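Local structure of ketosynthase (Streptomyces sp. MSC090213JE08, 6KXF) at residues 297-302 with 388-393; 168-173 with 334-339. The protein probably catalyses the decarboxylative condensation of a fatty acyl chain with malonyl-ACP, giving a 3-oxoacyl-ACP, holo-ACP and carbon dioxide. All coordinates share one frame; numbering follows the deposited sequence.

Contacts 1 and 2 lie side by side in the core of the ketosynthase, their centres about 12 Å apart, and both reach DYF, the pantetheine-like ligand. Contact 2 supplies Cys170, bonded covalently to the ligand, and His336; contact 1 supplies His301. Together these make the Cys-His-His set characteristic of such condensing enzymes, with both histidines directed at the ligand oxygen O24. The two contacts also touch directly: Ser393 O lies 3.4 Å from Cys170 CB, and His301 CE1 is 3.5 Å from Cys170 O. Along the chain their segments alternate, so the pocket is assembled from both the N-terminal and the C-terminal parts of the thiolase-like fold.

Contact 1: 297-302 with 388-393; sequences FISAHG and VQNNSS. With DYF ([(3~{R})-2,2-dimethyl-4-[[3-[2-[[(~{E})-oct-2-enoyl]amino]ethylamino]-3-oxidanylidene-propyl]amino]-3-oxidanyl-4-oxidanylidene-butyl] dihydrogen phosphate), chain D.
The branched Val388 offers two methyls to the flat Phe297 ring: CG1 lies over one face, 3.8 Å from the centroid, and CG2 packs on CE2 from the same side. This CH-pi contact opens the tight part, where parallel strands 297-299 and 388-393 are stitched together by Gln389 N to Phe297 O, Ser299 N to Gln389 O (2.7 Å) and Asn391 N to Ser299 O (2.9 Å). On the Phe297 and Val388 face, Ser299 OG sits 2.9 Å from Asn390 OD1; Asn390 ND2 turns to Asn174. On the other face Ile298 lies alongside Gln389, whose NE2 gives a nearly straight bond (2.9 Å, 169°) to Asn391 OD1, in the carbonyl plane. Amides suit this buried spot: bonded to each other, they still reach Tyr320 through Gln389 OE1 and Glu312 through Asn391 ND2.

Past Ser299 the direct bonding gives way to a looser, water-linked end. His301 has CG anti to its N (chi1 -175°), which lays the imidazole along 392-393 with Ser393 N 3.5 Å above its centre. ND1 meets water 1 at 2.7 Å, and that water gives only a weak bond to Asn391 O. NE2 donates to DYF O24 at 2.9 Å, although the position of O24 is doubtful. With a leucine at His301, O24 would probably be left without this donor and water 1 without its ring partner. The chemistry thus implies two inner strands, bonded on both flanks, beyond which one imidazole N-H meets the ligand carbonyl, consistent with a ketosynthase active site.

Contact 2: 168-173 with 334-339; sequences TACAAG and LGHSMG. With DYF ([(3~{R})-2,2-dimethyl-4-[[3-[2-[[(~{E})-oct-2-enoyl]amino]ethylamino]-3-oxidanylidene-propyl]amino]-3-oxidanyl-4-oxidanylidene-butyl] dihydrogen phosphate), chain D.
Cys170 and His336 meet at the reacting end of the ligand. The sulfur stands beside the backbone N, anti to the carbonyl carbon (chi1 -68°), and there SG carries a covalent bond of 1.9 Å to DYF C26, the carbon beta to the amide carbonyl, as expected of a thiol added to an enoyl group. A cysteine suits the place because its thiol is a soft nucleophile. The imidazole meets SG neither face-on nor edge-on: the sulfur lies 55° off the ring normal, with NE2 the nearest ring atom at 3.4 Å. NE2 instead donates to O24 at 2.7 Å, a contact made less certain by the crowded placing of that oxygen. At the opposite end of the ring ND1 accepts Met338 N at 3.0 Å, the donor standing 31° out of the ring plane; this bond probably fixes the ring's rotation and turns NE2 to the ligand.

Met338, bent at chi2, folds its thioether back so that SD lies 4.0 Å above the imidazole plane, toward the rim, and 4.2 Å from Cys170 SG. A flexible, apolar side chain suits this spot beside the acyl chain.

Next to these side chains the two backbones pack closely. Gly339 CA lies 3.5 Å from Ala169 O in a CA-H...O contact, and Gly173 N makes a weak bond to Gly339 O; a CB on Gly173 would press on that oxygen. Water 2 sits between Cys170 O and Met338 O.

Cys170 follows strand 161-166 and sits in a short 3-10 segment, 170-171, that leads into helix 172-185, while 334-339 links helices 331-334 and 341-355. His336 also pairs by its backbone with Leu230 and Gly232, Asp198 holds Gly339 N, and Thr168 and Ala169 pack on Thr173 and Asn155 of a neighbouring subunit.

Contact 1: 297-302 with 388-393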
ATOM      1  N   PHE A 297       6.551  26.808  -5.567  1.00 37.52           N
ATOM      2  CA  PHE A 297       7.297  25.810  -6.321  1.00 36.53           C
ATOM      3  C   PHE A 297       6.648  24.452  -6.097  1.00 40.89           C
ATOM      4  O   PHE A 297       5.826  24.285  -5.180  1.00 38.33           O
ATOM      5  CB  PHE A 297       8.784  25.799  -5.940  1.00 38.64           C
ATOM      6  CG  PHE A 297       9.141  25.082  -4.661  1.00 37.27           C
ATOM      7  CD1 PHE A 297       9.452  23.730  -4.679  1.00 34.80           C
ATOM      8  CD2 PHE A 297       9.216  25.753  -3.454  1.00 37.95           C
ATOM      9  CE1 PHE A 297       9.822  23.062  -3.524  1.00 33.81           C
ATOM     10  CE2 PHE A 297       9.590  25.082  -2.291  1.00 38.36           C
ATOM     11  CZ  PHE A 297       9.898  23.743  -2.331  1.00 34.33           C
ATOM     12  N   ILE A 298       7.017  23.523  -6.983  1.00 36.42           N
ATOM     13  CA  ILE A 298       6.579  22.161  -6.951  1.00 37.33           C
ATOM     14  C   ILE A 298       7.761  21.254  -6.591  1.00 39.82           C
ATOM     15  O   ILE A 298       8.818  21.285  -7.258  1.00 35.02           O
ATOM     16  CB  ILE A 298       6.009  21.758  -8.314  1.00 37.68           C
ATOM     17  CG1 ILE A 298       4.893  22.710  -8.756  1.00 37.12           C
ATOM     18  CG2 ILE A 298       5.582  20.270  -8.280  1.00 36.97           C
ATOM     19  CD1 ILE A 298       4.356  22.393 -10.149  1.00 39.02           C
ATOM     20  N   SER A 299       7.535  20.409  -5.581  1.00 37.20           N
ATOM     21  CA  SER A 299       8.369  19.262  -5.289  1.00 35.87           C
ATOM     22  C   SER A 299       7.871  18.062  -6.106  1.00 39.97           C
ATOM     23  O   SER A 299       6.892  17.442  -5.758  1.00 37.55           O
ATOM     24  CB  SER A 299       8.404  18.998  -3.801  1.00 39.74           C
ATOM     25  OG  SER A 299       8.976  17.722  -3.522  1.00 36.60           O
ATOM     26  N   ALA A 300       8.557  17.779  -7.225  1.00 36.71           N
ATOM     27  CA  ALA A 300       8.161  16.803  -8.154  1.00 41.76           C
ATOM     28  C   ALA A 300       8.427  15.413  -7.582  1.00 37.62           C
ATOM     29  O   ALA A 300       9.369  15.211  -6.822  1.00 34.50           O
ATOM     30  CB  ALA A 300       8.913  16.952  -9.455  1.00 46.28           C
ATOM     31  N   HIS A 301       7.607  14.459  -8.015  1.00 34.42           N
ATOM     32  CA  HIS A 301       7.882  13.092  -7.735  1.00 37.39           C
ATOM     33  C   HIS A 301       9.262  12.740  -8.308  1.00 39.47           C
ATOM     34  O   HIS A 301      10.078  12.128  -7.608  1.00 39.07           O
ATOM     35  CB  HIS A 301       6.772  12.177  -8.235  1.00 38.15           C
ATOM     36  CG  HIS A 301       6.989  10.756  -7.832  1.00 35.82           C
ATOM     37  ND1 HIS A 301       6.960  10.352  -6.505  1.00 37.50           N
ATOM     38  CD2 HIS A 301       7.266   9.647  -8.556  1.00 41.38           C
ATOM     39  CE1 HIS A 301       7.171   9.043  -6.440  1.00 34.29           C
ATOM     40  NE2 HIS A 301       7.336   8.587  -7.684  1.00 37.19           N
ATOM     41  N   GLY A 302       9.516  13.179  -9.547  1.00 38.85           N
ATOM     42  CA  GLY A 302      10.911  13.369 -10.076  1.00 39.93           C
ATOM     43  C   GLY A 302      11.880  12.256  -9.699  1.00 38.82           C
ATOM     44  O   GLY A 302      12.843  12.489  -9.031  1.00 41.54           O
ATOM     45  N   VAL A 388       3.413  25.538  -1.336  1.00 38.66           N
ATOM     46  CA  VAL A 388       4.226  24.547  -2.033  1.00 37.19           C
ATOM     47  C   VAL A 388       3.391  23.297  -2.341  1.00 36.21           C
ATOM     48  O   VAL A 388       2.589  22.867  -1.532  1.00 36.14           O
ATOM     49  CB  VAL A 388       5.472  24.172  -1.195  1.00 40.18           C
ATOM     50  CG1 VAL A 388       6.288  23.085  -1.889  1.00 36.90           C
ATOM     51  CG2 VAL A 388       6.352  25.375  -0.926  1.00 39.71           C
ATOM     52  N   GLN A 389       3.625  22.704  -3.505  1.00 34.62           N
ATOM     53  CA  GLN A 389       2.957  21.493  -3.978  1.00 36.51           C
ATOM     54  C   GLN A 389       3.945  20.318  -3.970  1.00 36.95           C
ATOM     55  O   GLN A 389       5.072  20.437  -4.481  1.00 37.07           O
ATOM     56  CB  GLN A 389       2.465  21.734  -5.410  1.00 39.20           C
ATOM     57  CG  GLN A 389       1.792  20.546  -6.090  1.00 34.45           C
ATOM     58  CD  GLN A 389       1.322  20.890  -7.490  1.00 39.47           C
ATOM     59  OE1 GLN A 389       0.733  21.955  -7.731  1.00 41.68           O
ATOM     60  NE2 GLN A 389       1.608  20.015  -8.436  1.00 32.30           N
ATOM     61  N   ASN A 390       3.538  19.193  -3.369  1.00 34.77           N
ATOM     62  CA  ASN A 390       4.370  17.997  -3.264  1.00 36.53           C
ATOM     63  C   ASN A 390       3.658  16.882  -4.031  1.00 36.13           C
ATOM     64  O   ASN A 390       2.591  16.386  -3.598  1.00 35.80           O
ATOM     65  CB  ASN A 390       4.640  17.665  -1.784  1.00 37.98           C
ATOM     66  CG  ASN A 390       5.608  16.517  -1.565  1.00 35.65           C
ATOM     67  OD1 ASN A 390       6.755  16.590  -1.996  1.00 35.03           O
ATOM     68  ND2 ASN A 390       5.170  15.465  -0.873  1.00 32.30           N
ATOM     69  N   ASN A 391       4.283  16.436  -5.133  1.00 35.67           N
ATOM     70  CA  ASN A 391       3.747  15.416  -5.993  1.00 36.93           C
ATOM     71  C   ASN A 391       4.252  14.041  -5.564  1.00 39.54           C
ATOM     72  O   ASN A 391       5.422  13.873  -5.138  1.00 37.99           O
ATOM     73  CB  ASN A 391       4.153  15.583  -7.464  1.00 36.83           C
ATOM     74  CG  ASN A 391       3.548  16.784  -8.154  1.00 41.43           C
ATOM     75  OD1 ASN A 391       2.673  17.477  -7.611  1.00 39.53           O
ATOM     76  ND2 ASN A 391       4.025  17.022  -9.380  1.00 39.43           N
ATOM     77  N   SER A 392       3.399  13.035  -5.790  1.00 32.81           N
ATOM     78  CA  SER A 392       3.830  11.647  -5.685  1.00 37.77           C
ATOM     79  C   SER A 392       2.991  10.818  -6.638  1.00 36.38           C
ATOM     80  O   SER A 392       1.846  11.181  -6.943  1.00 37.59           O
ATOM     81  CB  SER A 392       3.742  11.094  -4.277  1.00 39.85           C
ATOM     82  OG  SER A 392       2.376  10.970  -3.834  1.00 40.35           O
ATOM     83  N   SER A 393       3.572   9.712  -7.093  1.00 38.93           N
ATOM     84  CA  SER A 393       2.819   8.758  -7.864  1.00 40.02           C
ATOM     85  C   SER A 393       3.500   7.391  -7.762  1.00 42.08           C
ATOM     86  O   SER A 393       4.613   7.249  -7.225  1.00 40.95           O
ATOM     87  CB  SER A 393       2.603   9.228  -9.297  1.00 44.96           C
ATOM     88  OG  SER A 393       3.690   8.861 -10.109  1.00 47.48           O
TER
HETATM   89  C29 DYF D 101       7.997  -1.043  -6.752  1.00 62.19           C
HETATM   90  C26 DYF D 101       7.990   2.877  -7.080  1.00 49.47           C
HETATM   91  C25 DYF D 101       7.943   3.365  -8.328  1.00 50.17           C
HETATM   92  O13 DYF D 101       9.759   3.532 -16.138  1.00 52.01           O
HETATM   93  C21 DYF D 101       5.937   5.604 -10.345  1.00 47.82           C
HETATM   94  C17 DYF D 101       8.558   5.893 -12.861  1.00 50.37           C
HETATM   95  O11 DYF D 101       6.961   1.796 -17.469  1.00 52.97           O
HETATM   96  N22 DYF D 101       6.683   5.617  -9.219  1.00 51.53           N
HETATM   97  C10 DYF D 101       8.332   2.146 -17.508  1.00 55.28           C
HETATM   98  N19 DYF D 101       7.239   6.047 -12.330  1.00 45.96           N
HETATM   99  C30 DYF D 101       6.979  -1.896  -5.958  1.00 70.71           C
HETATM  100  C31 DYF D 101       7.311  -3.385  -5.792  1.00 75.12           C
HETATM  101  N14 DYF D 101       7.753   3.010 -15.194  1.00 59.45           N
HETATM  102  C28 DYF D 101       7.429   0.366  -6.975  1.00 58.76           C
HETATM  103  C27 DYF D 101       8.450   1.454  -6.724  1.00 49.90           C
HETATM  104  C23 DYF D 101       7.571   4.858  -8.492  1.00 48.93           C
HETATM  105  C20 DYF D 101       6.860   6.659 -11.079  1.00 47.48           C
HETATM  106  C16 DYF D 101       8.470   5.157 -14.185  1.00 51.33           C
HETATM  107  C15 DYF D 101       8.061   3.719 -13.969  1.00 53.74           C
HETATM  108  C12 DYF D 101       8.719   2.956 -16.258  1.00 54.65           C
HETATM  109  C01 DYF D 101       8.874  -0.087 -16.386  1.00 51.70           C
HETATM  110  C02 DYF D 101       9.068   0.786 -17.647  1.00 54.66           C
HETATM  111  C03 DYF D 101      10.576   0.946 -17.924  1.00 51.08           C
HETATM  112  C04 DYF D 101       8.437   0.077 -18.874  1.00 59.37           C
HETATM  113  O05 DYF D 101       8.667   0.862 -20.024  1.00 62.12           O
HETATM  114  P06 DYF D 101       7.464   1.617 -20.875  1.00 71.75           P
HETATM  115  O07 DYF D 101       7.186   0.778 -22.114  1.00 82.43           O
HETATM  116  O08 DYF D 101       8.052   2.944 -21.324  1.00 68.21           O
HETATM  117  O09 DYF D 101       6.117   1.610 -20.183  1.00 68.12           O
HETATM  118  O18 DYF D 101       9.596   6.262 -12.360  1.00 46.70           O
HETATM  119  O24 DYF D 101       7.965   5.767  -7.794  1.00 41.51           O
HETATM  120  O   HOH W   1       7.298  11.230  -3.924  1.00 35.25           O

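Contact 2: 168-173 with 334-339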
ATOM      1  N   THR A 168       0.349   2.002  -0.727  1.00 35.55           N
ATOM      2  CA  THR A 168       0.247   2.570  -2.097  1.00 37.03           C
ATOM      3  C   THR A 168       1.645   2.950  -2.595  1.00 38.19           C
ATOM      4  O   THR A 168       1.801   3.886  -3.366  1.00 38.14           O
ATOM      5  CB  THR A 168      -0.697   3.766  -2.143  1.00 38.10           C
ATOM      6  OG1 THR A 168      -0.240   4.782  -1.238  1.00 37.23           O
ATOM      7  CG2 THR A 168      -2.122   3.388  -1.816  1.00 39.04           C
ATOM      8  N   ALA A 169       2.648   2.189  -2.132  1.00 42.10           N
ATOM      9  CA  ALA A 169       3.981   2.115  -2.686  1.00 40.42           C
ATOM     10  C   ALA A 169       4.592   3.523  -2.747  1.00 41.46           C
ATOM     11  O   ALA A 169       4.705   4.197  -1.737  1.00 38.63           O
ATOM     12  CB  ALA A 169       3.910   1.408  -4.022  1.00 42.44           C
ATOM     13  N   CYS A 170       4.970   3.994  -3.936  1.00 40.93           N
ATOM     14  CA  CYS A 170       5.811   5.142  -4.047  1.00 36.47           C
ATOM     15  C   CYS A 170       5.029   6.447  -3.831  1.00 41.03           C
ATOM     16  O   CYS A 170       5.631   7.462  -3.766  1.00 40.35           O
ATOM     17  CB  CYS A 170       6.535   5.080  -5.391  1.00 38.74           C
ATOM     18  SG  CYS A 170       7.713   3.709  -5.358  1.00 44.43           S
ATOM     19  N   ALA A 171       3.698   6.391  -3.675  1.00 34.76           N
ATOM     20  CA  ALA A 171       2.882   7.510  -3.280  1.00 36.49           C
ATOM     21  C   ALA A 171       2.475   7.456  -1.804  1.00 35.28           C
ATOM     22  O   ALA A 171       1.794   8.359  -1.349  1.00 36.48           O
ATOM     23  CB  ALA A 171       1.632   7.592  -4.138  1.00 37.58           C
ATOM     24  N   ALA A 172       2.888   6.445  -1.043  1.00 36.35           N
ATOM     25  CA  ALA A 172       2.249   6.186   0.249  1.00 35.91           C
ATOM     26  C   ALA A 172       2.402   7.321   1.278  1.00 37.02           C
ATOM     27  O   ALA A 172       1.451   7.582   2.000  1.00 35.30           O
ATOM     28  CB  ALA A 172       2.770   4.895   0.793  1.00 36.01           C
ATOM     29  N   GLY A 173       3.578   7.981   1.376  1.00 34.98           N
ATOM     30  CA  GLY A 173       3.720   9.099   2.284  1.00 35.26           C
ATOM     31  C   GLY A 173       2.657  10.202   2.115  1.00 38.23           C
ATOM     32  O   GLY A 173       2.085  10.693   3.091  1.00 33.60           O
ATOM     33  N   LEU A 334      18.275  12.434  -2.326  1.00 37.24           N
ATOM     34  CA  LEU A 334      17.921  11.284  -1.418  1.00 39.02           C
ATOM     35  C   LEU A 334      17.980   9.930  -2.129  1.00 41.35           C
ATOM     36  O   LEU A 334      17.941   8.906  -1.469  1.00 45.06           O
ATOM     37  CB  LEU A 334      16.485  11.478  -0.909  1.00 37.71           C
ATOM     38  CG  LEU A 334      16.316  12.602   0.115  1.00 40.41           C
ATOM     39  CD1 LEU A 334      14.881  12.625   0.645  1.00 40.28           C
ATOM     40  CD2 LEU A 334      17.322  12.443   1.239  1.00 40.33           C
ATOM     41  N   GLY A 335      17.962   9.927  -3.465  1.00 41.98           N
ATOM     42  CA  GLY A 335      17.550   8.740  -4.183  1.00 39.94           C
ATOM     43  C   GLY A 335      16.081   8.466  -3.948  1.00 39.22           C
ATOM     44  O   GLY A 335      15.344   9.335  -3.447  1.00 36.65           O
ATOM     45  N   HIS A 336      15.629   7.257  -4.300  1.00 37.72           N
ATOM     46  CA  HIS A 336      14.197   6.941  -4.192  1.00 37.58           C
ATOM     47  C   HIS A 336      13.963   6.153  -2.898  1.00 37.63           C
ATOM     48  O   HIS A 336      14.238   4.964  -2.829  1.00 37.39           O
ATOM     49  CB  HIS A 336      13.695   6.209  -5.443  1.00 40.63           C
ATOM     50  CG  HIS A 336      12.206   6.159  -5.587  1.00 39.01           C
ATOM     51  ND1 HIS A 336      11.355   6.304  -4.526  1.00 39.12           N
ATOM     52  CD2 HIS A 336      11.425   5.907  -6.654  1.00 38.68           C
ATOM     53  CE1 HIS A 336      10.106   6.230  -4.932  1.00 39.34           C
ATOM     54  NE2 HIS A 336      10.121   5.967  -6.251  1.00 37.58           N
ATOM     55  N   SER A 337      13.467   6.834  -1.865  1.00 34.51           N
ATOM     56  CA  SER A 337      13.174   6.171  -0.576  1.00 37.14           C
ATOM     57  C   SER A 337      11.774   5.519  -0.540  1.00 35.69           C
ATOM     58  O   SER A 337      11.264   5.170   0.493  1.00 35.59           O
ATOM     59  CB  SER A 337      13.383   7.132   0.566  1.00 39.74           C
ATOM     60  OG  SER A 337      12.632   8.308   0.411  1.00 41.09           O
ATOM     61  N   MET A 338      11.175   5.283  -1.706  1.00 37.69           N
ATOM     62  CA  MET A 338      10.042   4.374  -1.838  1.00 37.55           C
ATOM     63  C   MET A 338       8.829   4.965  -1.076  1.00 37.43           C
ATOM     64  O   MET A 338       8.410   6.087  -1.389  1.00 35.64           O
ATOM     65  CB  MET A 338      10.454   2.982  -1.328  1.00 38.57           C
ATOM     66  CG  MET A 338      11.678   2.428  -2.076  1.00 38.82           C
ATOM     67  SD  MET A 338      11.388   2.405  -3.920  1.00 44.03           S
ATOM     68  CE  MET A 338      13.085   2.083  -4.403  1.00 44.07           C
ATOM     69  N   GLY A 339       8.282   4.255  -0.077  1.00 37.66           N
ATOM     70  CA  GLY A 339       7.144   4.755   0.723  1.00 34.80           C
ATOM     71  C   GLY A 339       7.506   6.008   1.526  1.00 38.68           C
ATOM     72  O   GLY A 339       6.641   6.862   1.764  1.00 42.74           O
TER
HETATM   73  C29 DYF D 101       7.997  -1.043  -6.752  1.00 62.19           C
HETATM   74  C26 DYF D 101       7.990   2.877  -7.080  1.00 49.47           C
HETATM   75  C25 DYF D 101       7.943   3.365  -8.328  1.00 50.17           C
HETATM   76  O13 DYF D 101       9.759   3.532 -16.138  1.00 52.01           O
HETATM   77  C21 DYF D 101       5.937   5.604 -10.345  1.00 47.82           C
HETATM   78  C17 DYF D 101       8.558   5.893 -12.861  1.00 50.37           C
HETATM   79  O11 DYF D 101       6.961   1.796 -17.469  1.00 52.97           O
HETATM   80  N22 DYF D 101       6.683   5.617  -9.219  1.00 51.53           N
HETATM   81  C10 DYF D 101       8.332   2.146 -17.508  1.00 55.28           C
HETATM   82  N19 DYF D 101       7.239   6.047 -12.330  1.00 45.96           N
HETATM   83  C30 DYF D 101       6.979  -1.896  -5.958  1.00 70.71           C
HETATM   84  C31 DYF D 101       7.311  -3.385  -5.792  1.00 75.12           C
HETATM   85  N14 DYF D 101       7.753   3.010 -15.194  1.00 59.45           N
HETATM   86  C28 DYF D 101       7.429   0.366  -6.975  1.00 58.76           C
HETATM   87  C27 DYF D 101       8.450   1.454  -6.724  1.00 49.90           C
HETATM   88  C23 DYF D 101       7.571   4.858  -8.492  1.00 48.93           C
HETATM   89  C20 DYF D 101       6.860   6.659 -11.079  1.00 47.48           C
HETATM   90  C16 DYF D 101       8.470   5.157 -14.185  1.00 51.33           C
HETATM   91  C15 DYF D 101       8.061   3.719 -13.969  1.00 53.74           C
HETATM   92  C12 DYF D 101       8.719   2.956 -16.258  1.00 54.65           C
HETATM   93  C01 DYF D 101       8.874  -0.087 -16.386  1.00 51.70           C
HETATM   94  C02 DYF D 101       9.068   0.786 -17.647  1.00 54.66           C
HETATM   95  C03 DYF D 101      10.576   0.946 -17.924  1.00 51.08           C
HETATM   96  C04 DYF D 101       8.437   0.077 -18.874  1.00 59.37           C
HETATM   97  O05 DYF D 101       8.667   0.862 -20.024  1.00 62.12           O
HETATM   98  P06 DYF D 101       7.464   1.617 -20.875  1.00 71.75           P
HETATM   99  O07 DYF D 101       7.186   0.778 -22.114  1.00 82.43           O
HETATM  100  O08 DYF D 101       8.052   2.944 -21.324  1.00 68.21           O
HETATM  101  O09 DYF D 101       6.117   1.610 -20.183  1.00 68.12           O
HETATM  102  O18 DYF D 101       9.596   6.262 -12.360  1.00 46.70           O
HETATM  103  O24 DYF D 101       7.965   5.767  -7.794  1.00 41.51           O
HETATM  104  O   HOH W   2       6.292   7.944  -1.269  1.00 41.35           O